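Local structure of DNA repair and recombination protein radB (2CVH) at residues Gln91-Lys99 against Glu130-Ile141. The protein is thought to take part in DNA repair and homologous recombination, binding DNA and hydrolysing ATP only very weakly, without promoting strand exchange. Sequence-based numbering, arbitrary orientation.
Sequences QRRVIGSLK and ELSRQLQVLLWI
E130 O, in the turn of helix against which R92 packs, accepts two bonds from Q134: NE2 reaches it at 3.2 Å from above the carbonyl plane, and the backbone N from the opposite face. Q134 NE2 also makes a weak hydrogen bond to E130 OE2. That carboxylate oxygen lies at the edge of the R92 guanidinium, in its plane, but the salt bridge is long, 4.0 Å from R92 NE to E130 OE2. The bonds from NE2 tie the amide of Q134 back to its own helix, and its OE1 faces I95 CD1 (3.4 Å).

R92 acts as a knob in the hole formed by E130, R133, Q134 and V137. Its CG stands anti to the backbone N (chi1 159°), and bends at chi2 and chi3 fold the chain so that NE passes Q134 CG and the guanidinium end comes to V137, where the modelled approach of NH2 to CG2 is doubtfully close. Without the long side chain, as with an alanine here, that hole would probably lose its filling, and E130 the distant positive charge that R92 offers.

Farther along, apolar packing takes over: I95 CG2 meets V137 CG1 at 3.8 Å and also reaches L138 CD2, while I141 CD1 fits against L98 CB at 3.5 Å. At the exposed margin, K99 runs obliquely past the W140 ring, CE and NZ both near CZ3.

The segment axes come within 9.4 Å at 20°, nearly parallel, as expected of adjacent crossover helices in a RecA-like P-loop fold. Helix 90-101 links strands 80-83 and 106-112, and helix 128-145 leads on to 149-153; L98 also packs on A49 and V51 of strand 47-52 and on F83 of strand 80-83.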
ATOM      1  N   GLN A  91       0.744  13.878  -9.920  1.00 69.21           N
ATOM      2  CA  GLN A  91       0.570  12.480  -9.516  1.00 67.41           C
ATOM      3  C   GLN A  91       0.831  11.570 -10.727  1.00 66.48           C
ATOM      4  O   GLN A  91       1.796  10.807 -10.746  1.00 64.10           O
ATOM      5  CB  GLN A  91      -0.859  12.279  -8.992  1.00 67.14           C
ATOM      6  CG  GLN A  91      -0.990  11.478  -7.695  1.00 67.96           C
ATOM      7  CD  GLN A  91      -0.805   9.977  -7.882  1.00 70.20           C
ATOM      8  OE1 GLN A  91       0.257   9.511  -8.298  1.00 73.29           O
ATOM      9  NE2 GLN A  91      -1.827   9.213  -7.540  1.00 69.72           N
ATOM     10  N   ARG A  92      -0.009  11.688 -11.752  1.00 66.20           N
ATOM     11  CA  ARG A  92       0.150  10.900 -12.973  1.00 68.18           C
ATOM     12  C   ARG A  92       1.542  11.143 -13.582  1.00 66.73           C
ATOM     13  O   ARG A  92       2.140  10.237 -14.163  1.00 65.33           O
ATOM     14  CB  ARG A  92      -0.965  11.259 -13.972  1.00 71.34           C
ATOM     15  CG  ARG A  92      -0.691  10.923 -15.451  1.00 75.12           C
ATOM     16  CD  ARG A  92      -1.461   9.699 -15.981  1.00 76.79           C
ATOM     17  NE  ARG A  92      -0.954   8.444 -15.440  1.00 77.44           N
ATOM     18  CZ  ARG A  92       0.249   7.948 -15.701  1.00 77.04           C
ATOM     19  NH1 ARG A  92       1.075   8.587 -16.515  1.00 77.28           N
ATOM     20  NH2 ARG A  92       0.659   6.858 -15.076  1.00 78.36           N
ATOM     21  N   ARG A  93       2.068  12.354 -13.408  1.00 66.59           N
ATOM     22  CA  ARG A  93       3.392  12.713 -13.929  1.00 67.08           C
ATOM     23  C   ARG A  93       4.485  11.970 -13.166  1.00 62.29           C
ATOM     24  O   ARG A  93       5.471  11.501 -13.750  1.00 58.92           O
ATOM     25  CB  ARG A  93       3.619  14.219 -13.810  1.00 72.69           C
ATOM     26  CG  ARG A  93       2.409  15.034 -14.213  1.00 81.78           C
ATOM     27  CD  ARG A  93       2.646  16.525 -14.025  1.00 89.49           C
ATOM     28  NE  ARG A  93       1.391  17.276 -14.069  1.00 92.86           N
ATOM     29  CZ  ARG A  93       1.131  18.353 -13.335  1.00 93.12           C
ATOM     30  NH1 ARG A  93       2.033  18.827 -12.481  1.00 92.75           N
ATOM     31  NH2 ARG A  93      -0.035  18.965 -13.471  1.00 93.65           N
ATOM     32  N   VAL A  94       4.274  11.854 -11.858  1.00 57.07           N
ATOM     33  CA  VAL A  94       5.189  11.178 -10.944  1.00 51.61           C
ATOM     34  C   VAL A  94       5.173   9.690 -11.261  1.00 47.22           C
ATOM     35  O   VAL A  94       6.224   9.055 -11.352  1.00 45.63           O
ATOM     36  CB  VAL A  94       4.753  11.399  -9.464  1.00 51.45           C
ATOM     37  CG1 VAL A  94       5.421  10.384  -8.539  1.00 51.03           C
ATOM     38  CG2 VAL A  94       5.080  12.826  -9.034  1.00 50.41           C
ATOM     39  N   ILE A  95       3.972   9.142 -11.438  1.00 43.92           N
ATOM     40  CA  ILE A  95       3.833   7.729 -11.749  1.00 40.09           C
ATOM     41  C   ILE A  95       4.477   7.477 -13.101  1.00 39.89           C
ATOM     42  O   ILE A  95       5.204   6.502 -13.279  1.00 36.03           O
ATOM     43  CB  ILE A  95       2.368   7.294 -11.693  1.00 38.22           C
ATOM     44  CG1 ILE A  95       1.896   7.339 -10.236  1.00 35.40           C
ATOM     45  CG2 ILE A  95       2.218   5.893 -12.236  1.00 39.18           C
ATOM     46  CD1 ILE A  95       0.472   6.974 -10.037  1.00 36.37           C
ATOM     47  N   GLY A  96       4.283   8.422 -14.018  1.00 41.34           N
ATOM     48  CA  GLY A  96       4.890   8.311 -15.325  1.00 44.15           C
ATOM     49  C   GLY A  96       6.400   8.331 -15.168  1.00 46.96           C
ATOM     50  O   GLY A  96       7.097   7.473 -15.720  1.00 46.81           O
ATOM     51  N   SER A  97       6.903   9.258 -14.353  1.00 49.34           N
ATOM     52  CA  SER A  97       8.344   9.377 -14.129  1.00 52.28           C
ATOM     53  C   SER A  97       8.911   8.070 -13.573  1.00 51.77           C
ATOM     54  O   SER A  97      10.003   7.617 -13.966  1.00 52.36           O
ATOM     55  CB  SER A  97       8.656  10.545 -13.173  1.00 56.87           C
ATOM     56  OG  SER A  97       8.410  10.234 -11.800  1.00 61.01           O
ATOM     57  N   LEU A  98       8.138   7.451 -12.682  1.00 48.38           N
ATOM     58  CA  LEU A  98       8.526   6.205 -12.038  1.00 45.75           C
ATOM     59  C   LEU A  98       8.979   5.137 -13.010  1.00 44.37           C
ATOM     60  O   LEU A  98       9.768   4.254 -12.650  1.00 40.02           O
ATOM     61  CB  LEU A  98       7.380   5.669 -11.182  1.00 46.49           C
ATOM     62  CG  LEU A  98       7.133   6.370  -9.846  1.00 45.25           C
ATOM     63  CD1 LEU A  98       6.125   5.564  -9.051  1.00 43.15           C
ATOM     64  CD2 LEU A  98       8.444   6.490  -9.068  1.00 44.73           C
ATOM     65  N   LYS A  99       8.501   5.240 -14.247  1.00 46.56           N
ATOM     66  CA  LYS A  99       8.850   4.280 -15.281  1.00 52.18           C
ATOM     67  C   LYS A  99      10.366   4.182 -15.422  1.00 55.23           C
ATOM     68  O   LYS A  99      10.915   3.076 -15.451  1.00 55.76           O
ATOM     69  CB  LYS A  99       8.203   4.674 -16.608  1.00 54.22           C
ATOM     70  CG  LYS A  99       7.754   3.491 -17.461  1.00 58.15           C
ATOM     71  CD  LYS A  99       6.882   3.933 -18.654  1.00 60.20           C
ATOM     72  CE  LYS A  99       5.572   4.579 -18.208  1.00 59.27           C
ATOM     73  NZ  LYS A  99       4.815   5.177 -19.336  1.00 59.46           N
ATOM     74  N   GLU A 130      -8.131   8.183 -16.235  1.00 73.77           N
ATOM     75  CA  GLU A 130      -6.839   8.705 -15.798  1.00 71.73           C
ATOM     76  C   GLU A 130      -6.306   7.806 -14.683  1.00 67.43           C
ATOM     77  O   GLU A 130      -5.095   7.602 -14.553  1.00 62.80           O
ATOM     78  CB  GLU A 130      -6.999  10.145 -15.298  1.00 74.08           C
ATOM     79  CG  GLU A 130      -6.309  11.178 -16.173  1.00 73.98           C
ATOM     80  CD  GLU A 130      -4.793  11.083 -16.115  1.00 74.69           C
ATOM     81  OE1 GLU A 130      -4.144  11.454 -17.114  1.00 74.40           O
ATOM     82  OE2 GLU A 130      -4.253  10.642 -15.074  1.00 73.92           O
ATOM     83  N   LEU A 131      -7.225   7.293 -13.868  1.00 63.62           N
ATOM     84  CA  LEU A 131      -6.875   6.386 -12.790  1.00 59.73           C
ATOM     85  C   LEU A 131      -6.351   5.116 -13.450  1.00 57.25           C
ATOM     86  O   LEU A 131      -5.287   4.612 -13.092  1.00 55.63           O
ATOM     87  CB  LEU A 131      -8.102   6.075 -11.930  1.00 61.18           C
ATOM     88  CG  LEU A 131      -7.932   5.008 -10.843  1.00 62.62           C
ATOM     89  CD1 LEU A 131      -6.810   5.402  -9.890  1.00 62.33           C
ATOM     90  CD2 LEU A 131      -9.248   4.808 -10.092  1.00 63.19           C
ATOM     91  N   SER A 132      -7.075   4.646 -14.462  1.00 55.01           N
ATOM     92  CA  SER A 132      -6.694   3.447 -15.209  1.00 53.31           C
ATOM     93  C   SER A 132      -5.329   3.629 -15.878  1.00 48.41           C
ATOM     94  O   SER A 132      -4.582   2.666 -16.053  1.00 47.11           O
ATOM     95  CB  SER A 132      -7.765   3.121 -16.254  1.00 56.19           C
ATOM     96  OG  SER A 132      -9.025   2.928 -15.633  1.00 58.51           O
ATOM     97  N   ARG A 133      -5.025   4.865 -16.259  1.00 47.40           N
ATOM     98  CA  ARG A 133      -3.739   5.216 -16.865  1.00 50.90           C
ATOM     99  C   ARG A 133      -2.648   4.873 -15.850  1.00 45.36           C
ATOM    100  O   ARG A 133      -1.711   4.124 -16.135  1.00 43.82           O
ATOM    101  CB  ARG A 133      -3.682   6.732 -17.116  1.00 61.73           C
ATOM    102  CG  ARG A 133      -3.132   7.157 -18.476  1.00 69.58           C
ATOM    103  CD  ARG A 133      -4.220   7.080 -19.547  1.00 73.89           C
ATOM    104  NE  ARG A 133      -5.251   8.104 -19.371  1.00 75.77           N
ATOM    105  CZ  ARG A 133      -6.368   8.174 -20.090  1.00 76.99           C
ATOM    106  NH1 ARG A 133      -6.614   7.277 -21.037  1.00 75.63           N
ATOM    107  NH2 ARG A 133      -7.223   9.167 -19.888  1.00 77.91           N
ATOM    108  N   GLN A 134      -2.805   5.434 -14.656  1.00 42.21           N
ATOM    109  CA  GLN A 134      -1.885   5.243 -13.543  1.00 37.80           C
ATOM    110  C   GLN A 134      -1.740   3.787 -13.123  1.00 29.93           C
ATOM    111  O   GLN A 134      -0.633   3.270 -13.022  1.00 22.50           O
ATOM    112  CB  GLN A 134      -2.349   6.096 -12.362  1.00 41.51           C
ATOM    113  CG  GLN A 134      -2.272   7.583 -12.671  1.00 47.92           C
ATOM    114  CD  GLN A 134      -2.917   8.467 -11.625  1.00 50.87           C
ATOM    115  OE1 GLN A 134      -2.472   8.524 -10.478  1.00 50.36           O
ATOM    116  NE2 GLN A 134      -3.967   9.181 -12.025  1.00 51.91           N
ATOM    117  N   LEU A 135      -2.864   3.121 -12.896  1.00 29.21           N
ATOM    118  CA  LEU A 135      -2.842   1.731 -12.483  1.00 29.50           C
ATOM    119  C   LEU A 135      -2.107   0.900 -13.516  1.00 32.41           C
ATOM    120  O   LEU A 135      -1.247   0.087 -13.172  1.00 35.52           O
ATOM    121  CB  LEU A 135      -4.264   1.218 -12.233  1.00 27.50           C
ATOM    122  CG  LEU A 135      -4.954   1.798 -10.982  1.00 31.42           C
ATOM    123  CD1 LEU A 135      -6.380   1.278 -10.877  1.00 33.35           C
ATOM    124  CD2 LEU A 135      -4.175   1.446  -9.702  1.00 27.75           C
ATOM    125  N   GLN A 136      -2.382   1.154 -14.791  1.00 37.30           N
ATOM    126  CA  GLN A 136      -1.705   0.421 -15.850  1.00 36.54           C
ATOM    127  C   GLN A 136      -0.206   0.688 -15.838  1.00 29.82           C
ATOM    128  O   GLN A 136       0.584  -0.243 -16.025  1.00 28.97           O
ATOM    129  CB  GLN A 136      -2.304   0.732 -17.223  1.00 43.28           C
ATOM    130  CG  GLN A 136      -3.470  -0.181 -17.577  1.00 53.16           C
ATOM    131  CD  GLN A 136      -3.171  -1.648 -17.266  1.00 57.84           C
ATOM    132  OE1 GLN A 136      -3.852  -2.267 -16.441  1.00 59.52           O
ATOM    133  NE2 GLN A 136      -2.142  -2.204 -17.913  1.00 58.67           N
ATOM    134  N   VAL A 137       0.193   1.944 -15.633  1.00 24.07           N
ATOM    135  CA  VAL A 137       1.617   2.261 -15.571  1.00 24.29           C
ATOM    136  C   VAL A 137       2.236   1.520 -14.381  1.00 22.91           C
ATOM    137  O   VAL A 137       3.291   0.895 -14.509  1.00 24.57           O
ATOM    138  CB  VAL A 137       1.869   3.787 -15.475  1.00 28.63           C
ATOM    139  CG1 VAL A 137       3.377   4.087 -15.340  1.00 27.26           C
ATOM    140  CG2 VAL A 137       1.322   4.467 -16.715  1.00 27.85           C
ATOM    141  N   LEU A 138       1.528   1.489 -13.256  1.00 20.44           N
ATOM    142  CA  LEU A 138       2.035   0.793 -12.072  1.00 19.20           C
ATOM    143  C   LEU A 138       2.161  -0.712 -12.319  1.00 18.54           C
ATOM    144  O   LEU A 138       3.150  -1.332 -11.901  1.00 22.52           O
ATOM    145  CB  LEU A 138       1.146   1.082 -10.845  1.00 18.31           C
ATOM    146  CG  LEU A 138       1.250   2.535 -10.357  1.00 20.96           C
ATOM    147  CD1 LEU A 138       0.165   2.867  -9.339  1.00 17.36           C
ATOM    148  CD2 LEU A 138       2.661   2.805  -9.794  1.00 15.89           C
ATOM    149  N   LEU A 139       1.175  -1.312 -12.991  1.00 17.29           N
ATOM    150  CA  LEU A 139       1.245  -2.751 -13.290  1.00 21.62           C
ATOM    151  C   LEU A 139       2.436  -3.010 -14.224  1.00 23.46           C
ATOM    152  O   LEU A 139       3.187  -3.971 -14.051  1.00 24.84           O
ATOM    153  CB  LEU A 139      -0.062  -3.268 -13.922  1.00 22.11           C
ATOM    154  CG  LEU A 139      -0.114  -4.781 -14.226  1.00 22.93           C
ATOM    155  CD1 LEU A 139       0.070  -5.636 -12.977  1.00 22.80           C
ATOM    156  CD2 LEU A 139      -1.421  -5.097 -14.880  1.00 25.05           C
ATOM    157  N   TRP A 140       2.630  -2.106 -15.178  1.00 27.91           N
ATOM    158  CA  TRP A 140       3.744  -2.160 -16.129  1.00 31.98           C
ATOM    159  C   TRP A 140       5.060  -2.122 -15.328  1.00 27.55           C
ATOM    160  O   TRP A 140       5.954  -2.958 -15.525  1.00 23.52           O
ATOM    161  CB  TRP A 140       3.651  -0.921 -17.026  1.00 42.35           C
ATOM    162  CG  TRP A 140       4.335  -0.975 -18.354  1.00 52.80           C
ATOM    163  CD1 TRP A 140       5.000  -2.035 -18.912  1.00 57.02           C
ATOM    164  CD2 TRP A 140       4.402   0.093 -19.309  1.00 56.55           C
ATOM    165  NE1 TRP A 140       5.476  -1.688 -20.161  1.00 59.52           N
ATOM    166  CE2 TRP A 140       5.120  -0.390 -20.430  1.00 58.29           C
ATOM    167  CE3 TRP A 140       3.924   1.415 -19.328  1.00 56.73           C
ATOM    168  CZ2 TRP A 140       5.373   0.403 -21.560  1.00 58.47           C
ATOM    169  CZ3 TRP A 140       4.178   2.202 -20.446  1.00 59.14           C
ATOM    170  CH2 TRP A 140       4.895   1.691 -21.550  1.00 58.50           C
ATOM    171  N   ILE A 141       5.175  -1.155 -14.418  1.00 23.50           N
ATOM    172  CA  ILE A 141       6.380  -1.046 -13.586  1.00 26.28           C
ATOM    173  C   ILE A 141       6.586  -2.335 -12.781  1.00 25.39           C
ATOM    174  O   ILE A 141       7.696  -2.893 -12.763  1.00 28.37           O
ATOM    175  CB  ILE A 141       6.334   0.187 -12.600  1.00 23.89           C
ATOM    176  CG1 ILE A 141       6.414   1.500 -13.386  1.00 20.90           C
ATOM    177  CG2 ILE A 141       7.472   0.119 -11.575  1.00 17.94           C
ATOM    178  CD1 ILE A 141       6.035   2.727 -12.572  1.00 22.54           C
TER